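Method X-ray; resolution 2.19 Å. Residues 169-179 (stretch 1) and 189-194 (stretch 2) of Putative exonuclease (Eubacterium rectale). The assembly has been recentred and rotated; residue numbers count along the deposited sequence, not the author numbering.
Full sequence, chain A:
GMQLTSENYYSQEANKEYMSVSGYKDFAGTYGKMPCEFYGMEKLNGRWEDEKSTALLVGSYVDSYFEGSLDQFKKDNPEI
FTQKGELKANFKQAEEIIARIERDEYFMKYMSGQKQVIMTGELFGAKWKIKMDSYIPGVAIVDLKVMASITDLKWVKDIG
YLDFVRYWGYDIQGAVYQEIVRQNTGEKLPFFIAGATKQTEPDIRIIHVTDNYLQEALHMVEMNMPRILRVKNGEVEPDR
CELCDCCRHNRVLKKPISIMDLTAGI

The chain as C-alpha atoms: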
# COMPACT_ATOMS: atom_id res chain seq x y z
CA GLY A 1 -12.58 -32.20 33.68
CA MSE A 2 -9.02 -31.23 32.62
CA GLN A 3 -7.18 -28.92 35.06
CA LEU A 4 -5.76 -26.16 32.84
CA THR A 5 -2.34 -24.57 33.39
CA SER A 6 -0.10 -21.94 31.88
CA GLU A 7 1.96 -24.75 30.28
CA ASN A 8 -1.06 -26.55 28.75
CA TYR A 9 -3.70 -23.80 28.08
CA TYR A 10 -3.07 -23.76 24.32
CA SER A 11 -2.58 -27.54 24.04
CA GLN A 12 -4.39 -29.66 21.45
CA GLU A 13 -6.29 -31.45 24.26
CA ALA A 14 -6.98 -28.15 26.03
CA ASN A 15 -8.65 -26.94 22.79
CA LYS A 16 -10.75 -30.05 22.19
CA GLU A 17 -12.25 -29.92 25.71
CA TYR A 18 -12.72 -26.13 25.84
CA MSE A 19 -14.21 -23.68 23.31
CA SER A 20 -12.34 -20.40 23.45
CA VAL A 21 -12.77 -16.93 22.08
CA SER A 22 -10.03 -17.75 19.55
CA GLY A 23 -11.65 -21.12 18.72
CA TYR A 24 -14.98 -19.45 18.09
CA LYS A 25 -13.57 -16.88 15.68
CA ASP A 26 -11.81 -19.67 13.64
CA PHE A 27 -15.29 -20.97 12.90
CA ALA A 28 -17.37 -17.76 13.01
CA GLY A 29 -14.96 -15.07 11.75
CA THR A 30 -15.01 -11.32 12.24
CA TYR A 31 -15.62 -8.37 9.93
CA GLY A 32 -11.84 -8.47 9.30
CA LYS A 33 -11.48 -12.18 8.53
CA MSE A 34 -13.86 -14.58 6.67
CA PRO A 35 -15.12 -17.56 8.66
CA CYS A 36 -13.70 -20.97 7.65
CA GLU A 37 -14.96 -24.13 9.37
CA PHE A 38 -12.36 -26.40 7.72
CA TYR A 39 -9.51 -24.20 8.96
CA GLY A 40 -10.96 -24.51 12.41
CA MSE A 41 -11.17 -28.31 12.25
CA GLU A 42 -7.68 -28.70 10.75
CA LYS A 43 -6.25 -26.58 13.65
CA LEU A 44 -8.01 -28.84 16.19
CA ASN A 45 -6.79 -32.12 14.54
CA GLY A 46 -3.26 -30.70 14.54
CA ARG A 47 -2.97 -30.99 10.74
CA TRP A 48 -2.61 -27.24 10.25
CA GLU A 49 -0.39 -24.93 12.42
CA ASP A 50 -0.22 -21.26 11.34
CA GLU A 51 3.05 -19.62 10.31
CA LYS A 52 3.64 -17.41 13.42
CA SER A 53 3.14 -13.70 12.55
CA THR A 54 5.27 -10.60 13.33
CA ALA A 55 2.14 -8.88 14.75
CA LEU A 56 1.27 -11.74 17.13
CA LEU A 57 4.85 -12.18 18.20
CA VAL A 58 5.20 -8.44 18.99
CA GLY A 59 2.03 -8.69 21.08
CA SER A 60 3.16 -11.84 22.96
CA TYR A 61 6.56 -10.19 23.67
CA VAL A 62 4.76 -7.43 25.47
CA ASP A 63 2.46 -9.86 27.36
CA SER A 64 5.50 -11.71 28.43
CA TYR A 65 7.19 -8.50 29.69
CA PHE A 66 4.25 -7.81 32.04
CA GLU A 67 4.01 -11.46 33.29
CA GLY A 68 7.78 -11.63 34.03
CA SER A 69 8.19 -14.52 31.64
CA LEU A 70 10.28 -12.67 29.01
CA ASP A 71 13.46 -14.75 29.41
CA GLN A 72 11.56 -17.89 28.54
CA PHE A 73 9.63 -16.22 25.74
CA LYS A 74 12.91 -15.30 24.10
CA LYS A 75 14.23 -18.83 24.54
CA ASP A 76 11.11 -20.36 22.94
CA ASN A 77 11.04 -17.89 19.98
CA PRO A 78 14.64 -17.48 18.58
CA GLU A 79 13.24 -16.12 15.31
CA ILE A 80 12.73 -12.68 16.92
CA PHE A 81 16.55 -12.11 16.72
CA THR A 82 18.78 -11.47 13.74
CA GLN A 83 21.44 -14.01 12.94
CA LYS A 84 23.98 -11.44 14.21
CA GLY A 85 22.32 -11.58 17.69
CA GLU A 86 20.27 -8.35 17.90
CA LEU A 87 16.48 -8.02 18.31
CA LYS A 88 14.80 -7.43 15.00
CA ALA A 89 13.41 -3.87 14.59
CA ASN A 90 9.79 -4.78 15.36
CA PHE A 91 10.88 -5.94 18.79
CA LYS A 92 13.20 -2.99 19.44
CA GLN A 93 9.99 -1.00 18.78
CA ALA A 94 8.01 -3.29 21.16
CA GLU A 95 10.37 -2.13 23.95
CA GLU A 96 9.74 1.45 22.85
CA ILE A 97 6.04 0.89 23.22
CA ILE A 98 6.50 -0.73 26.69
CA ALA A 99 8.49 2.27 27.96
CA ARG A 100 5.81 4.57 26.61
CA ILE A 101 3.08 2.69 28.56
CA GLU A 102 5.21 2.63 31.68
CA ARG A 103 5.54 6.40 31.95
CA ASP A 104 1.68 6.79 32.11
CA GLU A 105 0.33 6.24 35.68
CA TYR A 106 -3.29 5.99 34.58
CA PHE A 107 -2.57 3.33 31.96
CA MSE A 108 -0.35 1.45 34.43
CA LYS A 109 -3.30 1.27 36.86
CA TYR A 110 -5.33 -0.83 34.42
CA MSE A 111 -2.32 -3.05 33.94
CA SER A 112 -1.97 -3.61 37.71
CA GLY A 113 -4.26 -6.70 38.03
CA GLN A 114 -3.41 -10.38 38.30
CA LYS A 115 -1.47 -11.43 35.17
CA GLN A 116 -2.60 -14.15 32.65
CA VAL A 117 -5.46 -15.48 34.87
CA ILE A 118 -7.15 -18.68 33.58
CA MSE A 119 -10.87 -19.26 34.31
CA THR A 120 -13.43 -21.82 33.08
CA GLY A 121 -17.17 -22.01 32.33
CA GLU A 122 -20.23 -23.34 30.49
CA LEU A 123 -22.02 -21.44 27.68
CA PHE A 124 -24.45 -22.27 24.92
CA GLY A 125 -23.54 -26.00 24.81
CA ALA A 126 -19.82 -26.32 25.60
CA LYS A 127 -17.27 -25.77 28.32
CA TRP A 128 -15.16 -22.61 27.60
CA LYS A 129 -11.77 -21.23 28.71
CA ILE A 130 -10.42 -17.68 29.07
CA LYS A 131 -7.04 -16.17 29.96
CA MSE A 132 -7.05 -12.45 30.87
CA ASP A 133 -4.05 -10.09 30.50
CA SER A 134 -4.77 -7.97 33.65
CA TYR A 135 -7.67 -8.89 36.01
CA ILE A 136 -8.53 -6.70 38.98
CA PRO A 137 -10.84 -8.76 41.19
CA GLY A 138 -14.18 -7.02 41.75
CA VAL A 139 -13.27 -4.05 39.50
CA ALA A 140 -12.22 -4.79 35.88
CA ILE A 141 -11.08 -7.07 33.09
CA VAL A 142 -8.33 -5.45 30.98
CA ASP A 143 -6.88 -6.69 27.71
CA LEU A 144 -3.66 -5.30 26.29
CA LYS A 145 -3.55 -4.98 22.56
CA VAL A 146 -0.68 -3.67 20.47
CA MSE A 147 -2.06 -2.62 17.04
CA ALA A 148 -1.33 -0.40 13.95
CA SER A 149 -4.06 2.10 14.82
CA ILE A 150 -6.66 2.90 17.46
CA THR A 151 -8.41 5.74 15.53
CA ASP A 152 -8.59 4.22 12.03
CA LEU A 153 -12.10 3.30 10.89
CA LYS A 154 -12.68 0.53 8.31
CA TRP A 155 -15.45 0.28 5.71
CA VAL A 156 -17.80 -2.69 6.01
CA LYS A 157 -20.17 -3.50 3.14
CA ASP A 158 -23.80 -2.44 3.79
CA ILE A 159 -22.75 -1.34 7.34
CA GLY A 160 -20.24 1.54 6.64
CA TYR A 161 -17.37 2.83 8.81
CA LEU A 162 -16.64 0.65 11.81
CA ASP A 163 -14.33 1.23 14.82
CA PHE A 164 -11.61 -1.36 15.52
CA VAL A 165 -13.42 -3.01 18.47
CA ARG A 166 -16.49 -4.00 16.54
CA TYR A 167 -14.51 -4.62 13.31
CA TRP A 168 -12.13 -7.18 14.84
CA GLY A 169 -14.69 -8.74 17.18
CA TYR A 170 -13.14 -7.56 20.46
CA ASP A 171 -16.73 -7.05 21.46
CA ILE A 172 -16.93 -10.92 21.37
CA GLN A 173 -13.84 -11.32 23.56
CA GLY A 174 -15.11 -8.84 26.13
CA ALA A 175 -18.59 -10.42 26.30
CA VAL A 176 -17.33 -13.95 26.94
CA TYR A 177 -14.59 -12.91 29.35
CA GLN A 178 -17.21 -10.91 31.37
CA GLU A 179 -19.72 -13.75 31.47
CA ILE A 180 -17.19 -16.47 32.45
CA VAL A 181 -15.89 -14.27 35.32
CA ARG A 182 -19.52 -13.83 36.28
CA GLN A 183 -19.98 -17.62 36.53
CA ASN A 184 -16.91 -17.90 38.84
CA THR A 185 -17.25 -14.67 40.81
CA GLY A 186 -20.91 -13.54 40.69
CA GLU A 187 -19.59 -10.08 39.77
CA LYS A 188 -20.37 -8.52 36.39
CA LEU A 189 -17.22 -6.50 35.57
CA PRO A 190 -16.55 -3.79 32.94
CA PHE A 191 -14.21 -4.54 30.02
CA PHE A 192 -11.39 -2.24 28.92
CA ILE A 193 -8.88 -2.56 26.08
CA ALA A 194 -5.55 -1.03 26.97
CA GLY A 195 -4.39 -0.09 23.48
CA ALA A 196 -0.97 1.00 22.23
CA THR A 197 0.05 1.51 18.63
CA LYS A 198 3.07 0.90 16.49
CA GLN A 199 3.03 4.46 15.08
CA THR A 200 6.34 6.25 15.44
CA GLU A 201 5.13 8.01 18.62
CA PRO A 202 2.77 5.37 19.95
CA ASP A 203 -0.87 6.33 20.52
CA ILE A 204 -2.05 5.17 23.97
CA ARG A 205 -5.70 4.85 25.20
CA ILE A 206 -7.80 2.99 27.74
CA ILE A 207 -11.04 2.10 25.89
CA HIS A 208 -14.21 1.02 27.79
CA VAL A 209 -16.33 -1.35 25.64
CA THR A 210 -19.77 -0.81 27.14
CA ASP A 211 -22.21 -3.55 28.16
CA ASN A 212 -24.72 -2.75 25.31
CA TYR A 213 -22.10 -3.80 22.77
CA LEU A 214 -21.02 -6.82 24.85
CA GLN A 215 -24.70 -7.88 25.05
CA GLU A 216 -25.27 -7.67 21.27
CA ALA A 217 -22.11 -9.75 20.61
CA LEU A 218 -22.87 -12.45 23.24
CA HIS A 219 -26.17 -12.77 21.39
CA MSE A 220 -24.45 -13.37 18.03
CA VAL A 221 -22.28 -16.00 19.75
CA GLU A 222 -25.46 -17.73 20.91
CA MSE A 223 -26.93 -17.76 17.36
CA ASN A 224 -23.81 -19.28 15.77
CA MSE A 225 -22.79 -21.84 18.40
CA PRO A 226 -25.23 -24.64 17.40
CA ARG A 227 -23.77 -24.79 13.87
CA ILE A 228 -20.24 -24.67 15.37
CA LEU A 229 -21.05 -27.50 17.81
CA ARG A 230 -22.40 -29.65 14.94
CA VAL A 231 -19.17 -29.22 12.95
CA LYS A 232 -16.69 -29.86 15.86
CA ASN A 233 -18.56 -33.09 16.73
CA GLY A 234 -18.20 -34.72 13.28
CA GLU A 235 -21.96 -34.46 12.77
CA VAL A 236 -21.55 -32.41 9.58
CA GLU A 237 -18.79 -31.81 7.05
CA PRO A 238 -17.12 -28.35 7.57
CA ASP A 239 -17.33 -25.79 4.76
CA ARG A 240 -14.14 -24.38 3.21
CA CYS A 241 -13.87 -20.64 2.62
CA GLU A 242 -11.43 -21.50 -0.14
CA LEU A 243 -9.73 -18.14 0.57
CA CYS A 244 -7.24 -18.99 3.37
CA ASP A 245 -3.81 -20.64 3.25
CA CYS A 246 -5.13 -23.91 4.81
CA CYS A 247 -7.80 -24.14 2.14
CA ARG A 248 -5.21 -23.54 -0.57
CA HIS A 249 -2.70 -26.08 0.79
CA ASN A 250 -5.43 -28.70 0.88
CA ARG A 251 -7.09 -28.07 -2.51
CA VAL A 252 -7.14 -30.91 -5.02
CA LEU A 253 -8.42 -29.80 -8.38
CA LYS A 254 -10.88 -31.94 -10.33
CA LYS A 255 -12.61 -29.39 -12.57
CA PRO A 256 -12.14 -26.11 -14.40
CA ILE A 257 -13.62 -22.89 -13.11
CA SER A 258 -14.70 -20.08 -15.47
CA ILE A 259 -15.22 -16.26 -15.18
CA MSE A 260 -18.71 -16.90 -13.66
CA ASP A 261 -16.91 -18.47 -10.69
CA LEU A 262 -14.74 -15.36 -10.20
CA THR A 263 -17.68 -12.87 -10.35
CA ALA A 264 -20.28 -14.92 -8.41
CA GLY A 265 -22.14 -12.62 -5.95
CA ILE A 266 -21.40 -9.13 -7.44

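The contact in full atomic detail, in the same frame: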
# COMPACT_ATOMS: atom_id res chain seq x y z
N GLY A 169 -13.99 -7.84 16.26
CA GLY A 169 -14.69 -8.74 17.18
C GLY A 169 -14.14 -8.73 18.61
O GLY A 169 -14.24 -9.72 19.30
N TYR A 170 -13.54 -7.64 19.05
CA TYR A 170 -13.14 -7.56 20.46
C TYR A 170 -14.35 -7.34 21.34
O TYR A 170 -14.27 -7.46 22.58
CB TYR A 170 -12.06 -6.50 20.70
CG TYR A 170 -10.80 -6.78 19.88
CD1 TYR A 170 -10.26 -8.07 19.77
CD2 TYR A 170 -10.14 -5.74 19.21
CE1 TYR A 170 -9.09 -8.32 18.96
CE2 TYR A 170 -9.01 -5.98 18.44
CZ TYR A 170 -8.49 -7.27 18.33
OH TYR A 170 -7.36 -7.45 17.60
N ASP A 171 -15.48 -7.03 20.72
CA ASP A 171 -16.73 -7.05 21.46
C ASP A 171 -17.04 -8.49 21.87
O ASP A 171 -17.47 -8.70 22.98
CB ASP A 171 -17.89 -6.34 20.73
CG ASP A 171 -18.11 -6.82 19.32
OD1 ASP A 171 -17.24 -7.57 18.79
OD2 ASP A 171 -19.15 -6.44 18.75
N ILE A 172 -16.75 -9.48 21.02
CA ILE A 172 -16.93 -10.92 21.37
C ILE A 172 -16.03 -11.29 22.56
O ILE A 172 -16.49 -11.80 23.58
CB ILE A 172 -16.60 -11.89 20.20
CG1 ILE A 172 -17.30 -11.51 18.85
CG2 ILE A 172 -16.94 -13.33 20.58
CD1 ILE A 172 -18.77 -11.87 18.72
N GLN A 173 -14.75 -11.00 22.46
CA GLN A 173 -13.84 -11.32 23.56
C GLN A 173 -14.31 -10.75 24.91
O GLN A 173 -14.32 -11.45 25.93
CB GLN A 173 -12.43 -10.82 23.25
CG GLN A 173 -11.38 -11.21 24.31
CD GLN A 173 -10.02 -10.67 23.95
OE1 GLN A 173 -9.92 -9.55 23.50
NE2 GLN A 173 -8.96 -11.48 24.11
N GLY A 174 -14.66 -9.47 24.92
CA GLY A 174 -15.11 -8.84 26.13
C GLY A 174 -16.34 -9.50 26.73
O GLY A 174 -16.36 -9.76 27.93
N ALA A 175 -17.33 -9.81 25.88
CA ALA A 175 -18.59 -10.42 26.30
C ALA A 175 -18.42 -11.75 26.99
O ALA A 175 -19.06 -11.99 28.04
CB ALA A 175 -19.53 -10.57 25.14
N VAL A 176 -17.55 -12.60 26.43
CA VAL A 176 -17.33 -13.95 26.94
C VAL A 176 -16.53 -13.86 28.22
O VAL A 176 -16.94 -14.38 29.26
CB VAL A 176 -16.57 -14.82 25.93
CG1 VAL A 176 -16.06 -16.10 26.59
CG2 VAL A 176 -17.47 -15.14 24.76
N TYR A 177 -15.43 -13.13 28.16
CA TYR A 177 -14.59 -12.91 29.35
C TYR A 177 -15.45 -12.46 30.55
O TYR A 177 -15.39 -13.08 31.59
CB TYR A 177 -13.50 -11.86 29.06
CG TYR A 177 -12.27 -12.36 28.30
CD1 TYR A 177 -12.35 -13.37 27.34
CD2 TYR A 177 -11.03 -11.79 28.51
CE1 TYR A 177 -11.24 -13.82 26.67
CE2 TYR A 177 -9.90 -12.24 27.84
CZ TYR A 177 -10.02 -13.25 26.90
OH TYR A 177 -8.91 -13.68 26.20
N GLN A 178 -16.28 -11.42 30.36
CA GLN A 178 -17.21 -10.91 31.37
C GLN A 178 -18.13 -11.98 31.97
O GLN A 178 -18.28 -12.09 33.21
CB GLN A 178 -18.08 -9.80 30.75
CG GLN A 178 -18.98 -9.01 31.74
CD GLN A 178 -19.77 -7.88 31.06
OE1 GLN A 178 -20.57 -8.14 30.16
NE2 GLN A 178 -19.53 -6.63 31.49
N GLU A 179 -18.78 -12.72 31.09
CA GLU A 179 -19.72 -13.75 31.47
C GLU A 179 -19.05 -14.89 32.21
O GLU A 179 -19.61 -15.37 33.19
CB GLU A 179 -20.46 -14.28 30.22
CG GLU A 179 -21.28 -15.57 30.38
CD GLU A 179 -22.33 -15.53 31.49
OE1 GLU A 179 -22.72 -14.43 31.97
OE2 GLU A 179 -22.78 -16.63 31.89
N LEU A 189 -18.25 -7.54 35.63
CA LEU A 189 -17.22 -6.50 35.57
C LEU A 189 -17.15 -5.84 34.19
O LEU A 189 -17.37 -6.51 33.17
CB LEU A 189 -15.82 -7.03 35.95
CG LEU A 189 -15.58 -7.59 37.37
CD1 LEU A 189 -14.14 -8.10 37.53
CD2 LEU A 189 -15.92 -6.58 38.48
N PRO A 190 -16.80 -4.53 34.16
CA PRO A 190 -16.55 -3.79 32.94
C PRO A 190 -15.29 -4.27 32.19
O PRO A 190 -14.34 -4.78 32.81
CB PRO A 190 -16.37 -2.34 33.43
CG PRO A 190 -15.91 -2.46 34.79
CD PRO A 190 -16.54 -3.69 35.35
N PHE A 191 -15.28 -4.07 30.87
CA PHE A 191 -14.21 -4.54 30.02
C PHE A 191 -13.57 -3.34 29.35
O PHE A 191 -14.26 -2.50 28.75
CB PHE A 191 -14.77 -5.51 28.98
CG PHE A 191 -13.72 -6.11 28.10
CD1 PHE A 191 -12.89 -7.12 28.56
CD2 PHE A 191 -13.56 -5.67 26.79
CE1 PHE A 191 -11.89 -7.65 27.76
CE2 PHE A 191 -12.59 -6.20 25.98
CZ PHE A 191 -11.76 -7.21 26.47
N PHE A 192 -12.24 -3.27 29.49
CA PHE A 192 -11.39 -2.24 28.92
C PHE A 192 -10.29 -2.87 28.07
O PHE A 192 -9.68 -3.87 28.47
CB PHE A 192 -10.70 -1.47 30.03
CG PHE A 192 -11.64 -0.79 30.98
CD1 PHE A 192 -12.09 -1.44 32.12
CD2 PHE A 192 -12.04 0.53 30.76
CE1 PHE A 192 -12.96 -0.81 33.02
CE2 PHE A 192 -12.88 1.19 31.68
CZ PHE A 192 -13.34 0.51 32.81
N ILE A 193 -10.05 -2.28 26.91
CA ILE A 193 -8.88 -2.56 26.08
C ILE A 193 -7.84 -1.50 26.36
O ILE A 193 -8.12 -0.30 26.33
CB ILE A 193 -9.25 -2.56 24.59
CG1 ILE A 193 -10.10 -3.81 24.29
CG2 ILE A 193 -7.99 -2.53 23.72
CD1 ILE A 193 -10.90 -3.74 22.99
N ALA A 194 -6.64 -1.95 26.71
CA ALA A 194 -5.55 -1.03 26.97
C ALA A 194 -4.74 -1.05 25.68
O ALA A 194 -3.91 -1.93 25.47
CB ALA A 194 -4.71 -1.49 28.18

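Residues 170-179 form a helix that packs against the strand 191-194 and the loop residues leading into it. The two axes approach to 9.1 Å, with their N-to-C directions 132° apart, and 324 Å² of surface is buried between the stretches, summed over both sides. Much of this is contributed by Phe191, whose side chain points toward the helix.

Gly169 occupies the N-cap position just before the helix. It takes no part in the contact, but its positive phi (70°) is a conformation that favours glycine. Its carbonyl oxygen receives weak hydrogen bonds from the first turn. The contact begins at Tyr170, whose CA-to-CB bond points toward the strand while the end of its side chain leads away. The near part of the side chain is therefore what meets Ile193, with Tyr170 CB 3.8 Å from Ile193 CD1, an apolar contact suited to the branched aliphatic chain. The carbonyl oxygen Tyr170 O, which accepts the helical hydrogen bond from Gly174 N, also lies 4.0 Å from Phe191 CE2.

Asp171 and Ile172 do not touch the second stretch. The CA-to-CB bond of Gln173 points sideways; with chi1 and chi2 both t, the chain extends so that Gln173 OE1 comes to 4.2 Å from Phe191 CZ, at the edge of the ring and near its plane. At its other terminal atom, Gln173 NE2 donates a 3.0 Å hydrogen bond to Tyr177 OH, linking two side chains one helical turn apart.

Gly174 is the point of closest packing between helix and aromatic ring. Its CA sits 3.4 Å from the centroid of the Phe191 ring and only 4° off the ring normal, a CH-pi contact over the face; the nearest ring atom, Phe191 CD2, is 3.6 Å from Gly174 CA. A CB at this position would point toward the strand and lie 2.7 Å from Phe191 CD2, a clash, so the absence of a side chain is what lets the ring lie against the backbone.

Ala175 points away, and Val176 is also outside the contact. One turn after Gln173, Tyr177 points toward the strand and adds an apolar contact between the two rings, with Tyr177 CD2 4.3 Å from Phe191 CE1.

Gln178 supplies the polar link. Its CA-to-CB bond points sideways, but the extended chain (chi1 and chi2 t) brings its end nearer, and Gln178 NE2 donates a hydrogen bond to Leu189 O at 2.7 Å and 161°. The amide thus satisfies a backbone carbonyl in a buried setting. Glu179 makes no contact with the second stretch.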